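Local atomic coordinates of ribonuclease (Nicotiana glutinosa, PDB entry 1IYB), a protein that probably cleaves single-stranded RNA as a member of the ribonuclease T2 family and binds guanosine-5'-monophosphate in its pocket. Residues Y12-Q16 with L121-L127; I130-I136 with I148-I152; F40-L45 with K117-K122. One frame throughout, in Å; residues are numbered along the deposited sequence.

Contact 1. Residues Y12-Q16 with L121-L127; sequences YFVQQ and LKNQINL. With 5GP (guanosine-5'-monophosphate), chain C.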
loop_
_atom_site.group_PDB
_atom_site.type_symbol
_atom_site.label_atom_id
_atom_site.label_comp_id
_atom_site.label_asym_id
_atom_site.label_seq_id
_atom_site.Cartn_x
_atom_site.Cartn_y
_atom_site.Cartn_z
ATOM N N TYR A 12 10.857 3.951 11.062
ATOM C CA TYR A 12 11.855 4.551 10.184
ATOM C C TYR A 12 11.518 6.035 10.309
ATOM O O TYR A 12 10.368 6.422 10.079
ATOM C CB TYR A 12 11.656 4.173 8.713
ATOM C CG TYR A 12 12.292 2.880 8.250
ATOM C CD1 TYR A 12 11.573 1.991 7.457
ATOM C CD2 TYR A 12 13.611 2.558 8.570
ATOM C CE1 TYR A 12 12.139 0.812 6.993
ATOM C CE2 TYR A 12 14.195 1.370 8.107
ATOM C CZ TYR A 12 13.445 0.504 7.320
ATOM O OH TYR A 12 13.980 -0.678 6.861
ATOM N N PHE A 13 12.478 6.863 10.714
ATOM C CA PHE A 13 12.231 8.303 10.758
ATOM C C PHE A 13 12.867 8.757 9.450
ATOM O O PHE A 13 14.088 8.690 9.287
ATOM C CB PHE A 13 12.914 8.968 11.957
ATOM C CG PHE A 13 12.815 10.468 11.945
ATOM C CD1 PHE A 13 11.576 11.102 11.862
ATOM C CD2 PHE A 13 13.963 11.250 11.991
ATOM C CE1 PHE A 13 11.484 12.497 11.821
ATOM C CE2 PHE A 13 13.878 12.645 11.951
ATOM C CZ PHE A 13 12.641 13.267 11.867
ATOM N N VAL A 14 12.029 9.205 8.519
ATOM C CA VAL A 14 12.481 9.584 7.184
ATOM C C VAL A 14 12.486 11.076 6.882
ATOM O O VAL A 14 11.491 11.763 7.098
ATOM C CB VAL A 14 11.594 8.877 6.130
ATOM C CG1 VAL A 14 12.153 9.093 4.731
ATOM C CG2 VAL A 14 11.496 7.391 6.456
ATOM N N GLN A 15 13.617 11.559 6.374
ATOM C CA GLN A 15 13.771 12.962 5.998
ATOM C C GLN A 15 14.128 13.051 4.516
ATOM O O GLN A 15 14.859 12.204 3.994
ATOM C CB GLN A 15 14.866 13.629 6.831
ATOM C CG GLN A 15 14.533 13.741 8.303
ATOM C CD GLN A 15 15.543 14.587 9.051
ATOM O OE1 GLN A 15 15.661 15.789 8.802
ATOM N NE2 GLN A 15 16.286 13.966 9.960
ATOM N N GLN A 16 13.605 14.075 3.845
ATOM C CA GLN A 16 13.847 14.267 2.419
ATOM C C GLN A 16 14.647 15.532 2.141
ATOM O O GLN A 16 14.533 16.524 2.866
ATOM C CB GLN A 16 12.508 14.354 1.664
ATOM C CG GLN A 16 11.608 15.509 2.124
ATOM C CD GLN A 16 10.371 15.699 1.250
ATOM O OE1 GLN A 16 10.095 14.900 0.353
ATOM N NE2 GLN A 16 9.617 16.764 1.513
ATOM N N LEU A 121 12.570 14.432 16.924
ATOM C CA LEU A 121 13.598 13.662 16.228
ATOM C C LEU A 121 14.292 14.553 15.191
ATOM O O LEU A 121 15.503 14.464 14.987
ATOM C CB LEU A 121 12.971 12.446 15.533
ATOM C CG LEU A 121 12.619 11.269 16.448
ATOM C CD1 LEU A 121 11.669 10.321 15.731
ATOM C CD2 LEU A 121 13.902 10.554 16.868
ATOM N N LYS A 122 13.513 15.421 14.552
ATOM C CA LYS A 122 14.036 16.330 13.537
ATOM C C LYS A 122 15.079 17.266 14.146
ATOM O O LYS A 122 16.145 17.486 13.570
ATOM C CB LYS A 122 12.876 17.133 12.932
ATOM C CG LYS A 122 13.252 18.169 11.876
ATOM C CD LYS A 122 13.885 17.534 10.656
ATOM C CE LYS A 122 13.846 18.481 9.457
ATOM N NZ LYS A 122 14.500 19.792 9.727
ATOM N N ASN A 123 14.768 17.813 15.314
ATOM C CA ASN A 123 15.688 18.718 15.996
ATOM C C ASN A 123 16.906 17.955 16.511
ATOM O O ASN A 123 18.007 18.497 16.566
ATOM C CB ASN A 123 14.970 19.409 17.155
ATOM C CG ASN A 123 15.874 20.353 17.926
ATOM O OD1 ASN A 123 16.347 21.357 17.391
ATOM N ND2 ASN A 123 16.116 20.035 19.192
ATOM N N GLN A 124 16.694 16.696 16.882
ATOM C CA GLN A 124 17.750 15.824 17.397
ATOM C C GLN A 124 18.727 15.399 16.302
ATOM O O GLN A 124 19.923 15.232 16.549
ATOM C CB GLN A 124 17.113 14.572 18.008
ATOM C CG GLN A 124 18.088 13.559 18.604
ATOM C CD GLN A 124 17.451 12.191 18.823
ATOM O OE1 GLN A 124 16.266 12.085 19.149
ATOM N NE2 GLN A 124 18.243 11.138 18.655
ATOM N N ILE A 125 18.207 15.237 15.091
ATOM C CA ILE A 125 19.010 14.788 13.961
ATOM C C ILE A 125 19.035 15.806 12.823
ATOM O O ILE A 125 18.283 15.685 11.852
ATOM C CB ILE A 125 18.455 13.449 13.437
ATOM C CG1 ILE A 125 18.318 12.469 14.606
ATOM C CG2 ILE A 125 19.368 12.881 12.361
ATOM C CD1 ILE A 125 17.580 11.203 14.265
ATOM N N ASN A 126 19.900 16.809 12.951
ATOM C CA ASN A 126 20.031 17.845 11.927
ATOM C C ASN A 126 21.017 17.323 10.890
ATOM O O ASN A 126 22.233 17.466 11.039
ATOM C CB ASN A 126 20.567 19.137 12.542
ATOM C CG ASN A 126 20.475 20.316 11.590
ATOM O OD1 ASN A 126 20.732 20.185 10.396
ATOM N ND2 ASN A 126 20.119 21.481 12.123
ATOM N N LEU A 127 20.483 16.717 9.838
ATOM C CA LEU A 127 21.302 16.128 8.790
ATOM C C LEU A 127 22.165 17.109 8.012
ATOM O O LEU A 127 23.311 16.804 7.694
ATOM C CB LEU A 127 20.412 15.345 7.831
ATOM C CG LEU A 127 19.706 14.159 8.487
ATOM C CD1 LEU A 127 18.651 13.606 7.542
ATOM C CD2 LEU A 127 20.729 13.090 8.852
HETATM P P 5GP C . 4.606 7.705 2.017
HETATM O O1P 5GP C . 4.157 6.312 2.083
HETATM O O2P 5GP C . 4.613 8.371 3.380
HETATM O O3P 5GP C . 6.019 7.795 1.342
HETATM O "O5'" 5GP C . 3.662 8.638 1.058
HETATM C "C5'" 5GP C . 4.037 10.023 0.716
HETATM C "C4'" 5GP C . 3.025 10.754 -0.199
HETATM O "O4'" 5GP C . 2.851 12.124 0.379
HETATM C "C3'" 5GP C . 3.389 11.042 -1.653
HETATM O "O3'" 5GP C . 3.100 9.973 -2.541
HETATM C "C2'" 5GP C . 2.578 12.292 -2.015
HETATM O "O2'" 5GP C . 1.254 11.966 -2.488
HETATM C "C1'" 5GP C . 2.560 13.067 -0.707
HETATM N N9 5GP C . 3.376 14.315 -0.578
HETATM C C8 5GP C . 2.967 15.617 -0.394
HETATM N N7 5GP C . 3.933 16.493 -0.210
HETATM C C5 5GP C . 5.083 15.682 -0.283
HETATM C C6 5GP C . 6.459 16.066 -0.155
HETATM O O6 5GP C . 6.919 17.185 0.043
HETATM N N1 5GP C . 7.331 14.941 -0.291
HETATM C C2 5GP C . 6.893 13.638 -0.517
HETATM N N2 5GP C . 7.888 12.732 -0.614
HETATM N N3 5GP C . 5.602 13.274 -0.636
HETATM C C4 5GP C . 4.753 14.351 -0.508
HETATM O O HOH W 1 17.597 17.458 9.361
#
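Phe13 lays one face of its ring against Leu121, where strand 10-16 of the central antiparallel sheet packs on the C-terminal end of helix 111-124 in this alpha-plus-beta fold of the ribonuclease T2 family. The ring is met almost centrally: Leu121 CB lies 3.7 Å from the Phe13 ring centroid and 10° off the normal, a CH-pi contact. With CG anti to the backbone N (chi1 173°), Phe13 reaches across to the helix, and its CZ stops 3.6 Å from Lys122 N. Ile125 CD1 approaches the same ring obliquely. Were the ring cut back to an alanine here, Leu121 CB would probably lose the face it rests on and Ile125 CD1 its aromatic neighbour.

Two residues on, Gln15 also points to the helix side, and its flat amide is fixed at both ends. NE2 donates to Ile125 O at 3.2 Å, almost straight at 172°, with the acceptor close to the amide plane and the donor in the carbonyl plane; the bond uses the carbonyl of the first residue to leave the helical conformation. The side chains of Leu127 and Gln15 arrive from opposite directions, and Leu127 CD1 packs 3.4 Å from Gln15 NE2. Lys122 crosses the other end of the amide at a slant, its CD methylene against Gln15 OE1.

Val14 and Gln16 point away from the helix. Gln16 reads the guanine edge: its OE1 accepts from N1 and N2 of guanosine-5'-monophosphate, and its NE2 donates to O6. Between the segments, a water donates to Gln15 OE1 at 2.6 Å and accepts from Leu127 N at 3.0 Å.

Contact 2. Residues I130-I136 with I148-I152; sequences ILQGAGI and IKNAI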
loop_
_atom_site.group_PDB
_atom_site.type_symbol
_atom_site.label_atom_id
_atom_site.label_comp_id
_atom_site.label_asym_id
_atom_site.label_seq_id
_atom_site.Cartn_x
_atom_site.Cartn_y
_atom_site.Cartn_z
ATOM N N ILE A 130 25.110 17.965 10.198
ATOM C CA ILE A 130 25.988 16.818 10.370
ATOM C C ILE A 130 26.839 16.650 9.115
ATOM O O ILE A 130 28.057 16.492 9.192
ATOM C CB ILE A 130 25.182 15.515 10.592
ATOM C CG1 ILE A 130 24.519 15.535 11.970
ATOM C CG2 ILE A 130 26.096 14.301 10.441
ATOM C CD1 ILE A 130 23.497 14.433 12.162
ATOM N N LEU A 131 26.193 16.702 7.956
ATOM C CA LEU A 131 26.906 16.527 6.704
ATOM C C LEU A 131 27.876 17.662 6.415
ATOM O O LEU A 131 29.021 17.417 6.037
ATOM C CB LEU A 131 25.911 16.344 5.553
ATOM C CG LEU A 131 25.149 15.013 5.647
ATOM C CD1 LEU A 131 24.081 14.931 4.567
ATOM C CD2 LEU A 131 26.129 13.851 5.524
ATOM N N GLN A 132 27.443 18.903 6.606
ATOM C CA GLN A 132 28.344 20.012 6.336
ATOM C C GLN A 132 29.500 20.022 7.332
ATOM O O GLN A 132 30.589 20.513 7.024
ATOM C CB GLN A 132 27.571 21.338 6.337
ATOM C CG GLN A 132 26.579 21.421 5.172
ATOM C CD GLN A 132 26.076 22.826 4.888
ATOM O OE1 GLN A 132 25.337 23.411 5.679
ATOM N NE2 GLN A 132 26.482 23.378 3.748
ATOM N N GLY A 133 29.275 19.447 8.510
ATOM C CA GLY A 133 30.323 19.381 9.512
ATOM C C GLY A 133 31.445 18.461 9.061
ATOM O O GLY A 133 32.570 18.536 9.564
ATOM N N ALA A 134 31.136 17.591 8.104
ATOM C CA ALA A 134 32.112 16.648 7.571
ATOM C C ALA A 134 32.569 17.041 6.165
ATOM O O ALA A 134 33.208 16.254 5.469
ATOM C CB ALA A 134 31.520 15.237 7.556
ATOM N N GLY A 135 32.236 18.258 5.747
ATOM C CA GLY A 135 32.644 18.716 4.431
ATOM C C GLY A 135 31.778 18.224 3.285
ATOM O O GLY A 135 32.195 18.253 2.128
ATOM N N ILE A 136 30.573 17.768 3.609
ATOM C CA ILE A 136 29.634 17.272 2.608
ATOM C C ILE A 136 28.526 18.314 2.495
ATOM O O ILE A 136 27.636 18.380 3.338
ATOM C CB ILE A 136 29.054 15.901 3.043
ATOM C CG1 ILE A 136 30.204 14.904 3.226
ATOM C CG2 ILE A 136 28.058 15.388 2.009
ATOM C CD1 ILE A 136 29.797 13.561 3.811
ATOM N N ILE A 148 28.828 9.598 3.383
ATOM C CA ILE A 148 27.572 10.134 3.887
ATOM C C ILE A 148 27.084 9.297 5.069
ATOM O O ILE A 148 26.709 9.833 6.114
ATOM C CB ILE A 148 26.503 10.150 2.760
ATOM C CG1 ILE A 148 26.926 11.135 1.664
ATOM C CG2 ILE A 148 25.134 10.529 3.322
ATOM C CD1 ILE A 148 26.079 11.056 0.403
ATOM N N LYS A 149 27.104 7.980 4.902
ATOM C CA LYS A 149 26.673 7.072 5.961
ATOM C C LYS A 149 27.531 7.217 7.214
ATOM O O LYS A 149 27.015 7.320 8.327
ATOM C CB LYS A 149 26.763 5.620 5.487
ATOM C CG LYS A 149 25.754 5.215 4.436
ATOM C CD LYS A 149 25.989 3.768 4.030
ATOM C CE LYS A 149 24.943 3.274 3.049
ATOM N NZ LYS A 149 25.150 1.832 2.730
ATOM N N ASN A 150 28.846 7.232 7.028
ATOM C CA ASN A 150 29.757 7.316 8.162
ATOM C C ASN A 150 29.787 8.661 8.872
ATOM O O ASN A 150 30.021 8.717 10.078
ATOM C CB ASN A 150 31.161 6.886 7.730
ATOM C CG ASN A 150 31.207 5.427 7.297
ATOM O OD1 ASN A 150 30.421 4.606 7.776
ATOM N ND2 ASN A 150 32.132 5.096 6.404
ATOM N N ALA A 151 29.542 9.742 8.140
ATOM C CA ALA A 151 29.516 11.061 8.757
ATOM C C ALA A 151 28.341 11.079 9.734
ATOM O O ALA A 151 28.443 11.592 10.846
ATOM C CB ALA A 151 29.333 12.136 7.693
ATOM N N ILE A 152 27.222 10.501 9.308
ATOM C CA ILE A 152 26.034 10.450 10.148
ATOM C C ILE A 152 26.220 9.489 11.322
ATOM O O ILE A 152 25.849 9.804 12.452
ATOM C CB ILE A 152 24.804 10.044 9.310
ATOM C CG1 ILE A 152 24.512 11.149 8.287
ATOM C CG2 ILE A 152 23.600 9.805 10.216
ATOM C CD1 ILE A 152 23.544 10.737 7.201
#
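Leu131 O is gripped by two backbone donors, Ile136 N at 2.9 Å and Ala134 N at 3.0 Å, which reach it from opposite faces of its carbonyl plane. The Ile136 N bond, together with Gly135 N to Gln132 O at 3.1 Å, defines a Schellman motif that ends helix 127-133. Gly135 is its C-prime residue, with phi at 81°; a CB at these backbone angles would jam against the carbonyl O of Ala134. The reversal brings Ile136 back beside Leu131, and both side chains meet helix 145-156.

Leu131 inserts CD2 among three residues of that helix: Ile148, Ala151 and Ile152. Its side chain runs at a slant to that of Ile148, the two methyls CD2 and Ile148 CG2 meeting at 4.1 Å. Ile136 has CG1 anti to its carbonyl carbon (chi1 -59°), and its extended branch delivers CD1 to the backbone of Ile148 and, at 4.2 Å, to Ala151 CB. On the more exposed flank the methyls of Ala134 and Ala151 touch, CB to CB, at 3.8 Å. Ile130 works through its shorter branch: CG2 lies 3.6 Å from Ala151 O and also touches CA and CG1 of Ile152. Beyond the two segments, Phe205 packs on Leu131, while Ile162 of strand 161-166 packs on Ile148.

No hydrogen bond crosses between the segments. The evidence is therefore for a contact held by branched aliphatic and methyl packing, with the polar bonds spent within residues 130-136 on ending the helix and setting Ile136 in place.

Contact 3. Residues F40-L45 with K117-K122; sequences FGIHGL and KALDLK. With 5GP (guanosine-5'-monophosphate), chain C.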
loop_
_atom_site.group_PDB
_atom_site.type_symbol
_atom_site.label_atom_id
_atom_site.label_comp_id
_atom_site.label_asym_id
_atom_site.label_seq_id
_atom_site.Cartn_x
_atom_site.Cartn_y
_atom_site.Cartn_z
ATOM N N PHE A 40 17.014 19.599 5.304
ATOM C CA PHE A 40 16.199 18.420 5.071
ATOM C C PHE A 40 14.855 18.702 5.735
ATOM O O PHE A 40 14.779 19.461 6.705
ATOM C CB PHE A 40 16.815 17.175 5.718
ATOM C CG PHE A 40 17.956 16.583 4.942
ATOM C CD1 PHE A 40 19.228 17.144 5.003
ATOM C CD2 PHE A 40 17.757 15.459 4.147
ATOM C CE1 PHE A 40 20.290 16.594 4.283
ATOM C CE2 PHE A 40 18.816 14.898 3.421
ATOM C CZ PHE A 40 20.081 15.469 3.491
ATOM N N GLY A 41 13.796 18.106 5.200
ATOM C CA GLY A 41 12.477 18.275 5.783
ATOM C C GLY A 41 11.956 16.907 6.178
ATOM O O GLY A 41 12.398 15.895 5.637
ATOM N N ILE A 42 11.033 16.863 7.131
ATOM C CA ILE A 42 10.461 15.593 7.567
ATOM C C ILE A 42 9.570 15.006 6.475
ATOM O O ILE A 42 8.819 15.728 5.826
ATOM C CB ILE A 42 9.566 15.779 8.819
ATOM C CG1 ILE A 42 10.397 16.301 9.994
ATOM C CG2 ILE A 42 8.886 14.456 9.176
ATOM C CD1 ILE A 42 9.557 16.773 11.165
ATOM N N HIS A 43 9.679 13.703 6.242
ATOM C CA HIS A 43 8.777 13.061 5.299
ATOM C C HIS A 43 7.760 12.397 6.229
ATOM O O HIS A 43 6.561 12.654 6.131
ATOM C CB HIS A 43 9.475 12.013 4.426
ATOM C CG HIS A 43 8.569 11.396 3.404
ATOM N ND1 HIS A 43 9.039 10.709 2.304
ATOM C CD2 HIS A 43 7.217 11.354 3.323
ATOM C CE1 HIS A 43 8.015 10.271 1.591
ATOM N NE2 HIS A 43 6.898 10.649 2.188
ATOM N N GLY A 44 8.251 11.573 7.156
ATOM C CA GLY A 44 7.362 10.930 8.109
ATOM C C GLY A 44 8.032 9.974 9.080
ATOM O O GLY A 44 9.237 9.722 8.991
ATOM N N LEU A 45 7.238 9.468 10.023
ATOM C CA LEU A 45 7.676 8.500 11.038
ATOM C C LEU A 45 6.880 7.253 10.653
ATOM O O LEU A 45 5.657 7.193 10.832
ATOM C CB LEU A 45 7.299 8.986 12.443
ATOM C CG LEU A 45 7.802 8.170 13.640
ATOM C CD1 LEU A 45 9.322 8.041 13.600
ATOM C CD2 LEU A 45 7.365 8.856 14.930
ATOM N N LYS A 117 6.783 13.760 18.376
ATOM C CA LYS A 117 7.954 12.896 18.322
ATOM C C LYS A 117 8.737 13.154 17.035
ATOM O O LYS A 117 9.966 13.228 17.052
ATOM C CB LYS A 117 7.547 11.420 18.396
ATOM C CG LYS A 117 8.728 10.457 18.364
ATOM C CD LYS A 117 9.614 10.604 19.590
ATOM C CE LYS A 117 10.822 9.683 19.503
ATOM N NZ LYS A 117 11.616 9.686 20.768
ATOM N N ALA A 118 8.026 13.286 15.920
ATOM C CA ALA A 118 8.684 13.540 14.643
ATOM C C ALA A 118 9.460 14.856 14.703
ATOM O O ALA A 118 10.584 14.948 14.207
ATOM C CB ALA A 118 7.652 13.589 13.523
ATOM N N LEU A 119 8.850 15.874 15.303
ATOM C CA LEU A 119 9.492 17.177 15.425
ATOM C C LEU A 119 10.715 17.113 16.329
ATOM O O LEU A 119 11.738 17.741 16.045
ATOM C CB LEU A 119 8.500 18.206 15.970
ATOM C CG LEU A 119 7.409 18.650 14.997
ATOM C CD1 LEU A 119 6.397 19.521 15.724
ATOM C CD2 LEU A 119 8.035 19.417 13.839
ATOM N N ASP A 120 10.613 16.355 17.418
ATOM C CA ASP A 120 11.730 16.227 18.346
ATOM C C ASP A 120 12.887 15.471 17.696
ATOM O O ASP A 120 14.053 15.829 17.885
ATOM C CB ASP A 120 11.269 15.541 19.639
ATOM C CG ASP A 120 10.419 16.461 20.518
ATOM O OD1 ASP A 120 9.868 15.984 21.536
ATOM O OD2 ASP A 120 10.304 17.666 20.201
ATOM N N LEU A 121 12.570 14.432 16.924
ATOM C CA LEU A 121 13.598 13.662 16.228
ATOM C C LEU A 121 14.292 14.553 15.191
ATOM O O LEU A 121 15.503 14.464 14.987
ATOM C CB LEU A 121 12.971 12.446 15.533
ATOM C CG LEU A 121 12.619 11.269 16.448
ATOM C CD1 LEU A 121 11.669 10.321 15.731
ATOM C CD2 LEU A 121 13.902 10.554 16.868
ATOM N N LYS A 122 13.513 15.421 14.552
ATOM C CA LYS A 122 14.036 16.330 13.537
ATOM C C LYS A 122 15.079 17.266 14.146
ATOM O O LYS A 122 16.145 17.486 13.570
ATOM C CB LYS A 122 12.876 17.133 12.932
ATOM C CG LYS A 122 13.252 18.169 11.876
ATOM C CD LYS A 122 13.885 17.534 10.656
ATOM C CE LYS A 122 13.846 18.481 9.457
ATOM N NZ LYS A 122 14.500 19.792 9.727
HETATM P P 5GP C . 4.606 7.705 2.017
HETATM O O1P 5GP C . 4.157 6.312 2.083
HETATM O O2P 5GP C . 4.613 8.371 3.380
HETATM O O3P 5GP C . 6.019 7.795 1.342
HETATM O "O5'" 5GP C . 3.662 8.638 1.058
HETATM C "C5'" 5GP C . 4.037 10.023 0.716
HETATM C "C4'" 5GP C . 3.025 10.754 -0.199
HETATM O "O4'" 5GP C . 2.851 12.124 0.379
HETATM C "C3'" 5GP C . 3.389 11.042 -1.653
HETATM O "O3'" 5GP C . 3.100 9.973 -2.541
HETATM C "C2'" 5GP C . 2.578 12.292 -2.015
HETATM O "O2'" 5GP C . 1.254 11.966 -2.488
HETATM C "C1'" 5GP C . 2.560 13.067 -0.707
HETATM N N9 5GP C . 3.376 14.315 -0.578
HETATM C C8 5GP C . 2.967 15.617 -0.394
HETATM N N7 5GP C . 3.933 16.493 -0.210
HETATM C C5 5GP C . 5.083 15.682 -0.283
HETATM C C6 5GP C . 6.459 16.066 -0.155
HETATM O O6 5GP C . 6.919 17.185 0.043
HETATM N N1 5GP C . 7.331 14.941 -0.291
HETATM C C2 5GP C . 6.893 13.638 -0.517
HETATM N N2 5GP C . 7.888 12.732 -0.614
HETATM N N3 5GP C . 5.602 13.274 -0.636
HETATM C C4 5GP C . 4.753 14.351 -0.508
#
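Ile42 and Leu45 supply the apolar centre, where edge strand 41-48 of the antiparallel sheet packs against helix 111-124 in the ribonuclease T2 fold. The axes of segments 41-45 and 117-122 approach to 8.9 Å at 125° between their N-to-C directions, a steeply inclined strand-on-helix packing.

Ile42 sends CD1 to the helix backbone, 3.7 Å from Ala118 O, and against Leu119 CD2 at 4.1 Å. Its CG1 lies across the aliphatic part of Lys122, 3.8 Å from CD. Leu45 divides its branches: CD1 meets Leu121 CD1 at 3.9 Å, the side chains crossing near a right angle, whereas CD2 rests on Lys117 CG. The amino group of Lys117 turns elsewhere, to Gly185 O. Outside the two segments, Trp80 covers Ile42 and Ala118.

A classic beta bulge places His43 and Gly44 both opposite Val14. His43 lies on the nucleotide side of the strand. Guanosine-5'-monophosphate sets N2 3.3 Å above the His43 ring plane, offset toward the rim, and C5' at the ring edge; phosphate O3P is 3.1 Å from NE2. Gln176 OE1 is hydrogen-bonded to ND1, which helps fix the ring's rotation.

At the polar end, bends at chi2 and chi4 (63° and 57°) curl Lys122 back to the strand, where NZ makes a weak hydrogen bond to Phe40 O at 3.1 Å.

How the contacts relate
Contacts 1 and 3 form one buried layer, their centres about 5 Å apart: helix 111-124 packs across neighbouring strands 10-16 and 41-48, sharing Leu121 and Lys122. Probable backbone hydrogen bonds join the strands, Val14 O to His43 N and Gln16 N to Gly41 O, each 2.8 Å. Both contacts reach the nucleotide from the sheet face turned from the helix, through Gln16 at the base and His43 beside base and phosphate. Contact 2 follows along the chain on helix 127-133, its centre about 14 Å from that of contact 1 and 19 Å from that of contact 3. Packing continues into it through Leu127 CD2 and Ile152 CD1, 4.0 Å apart.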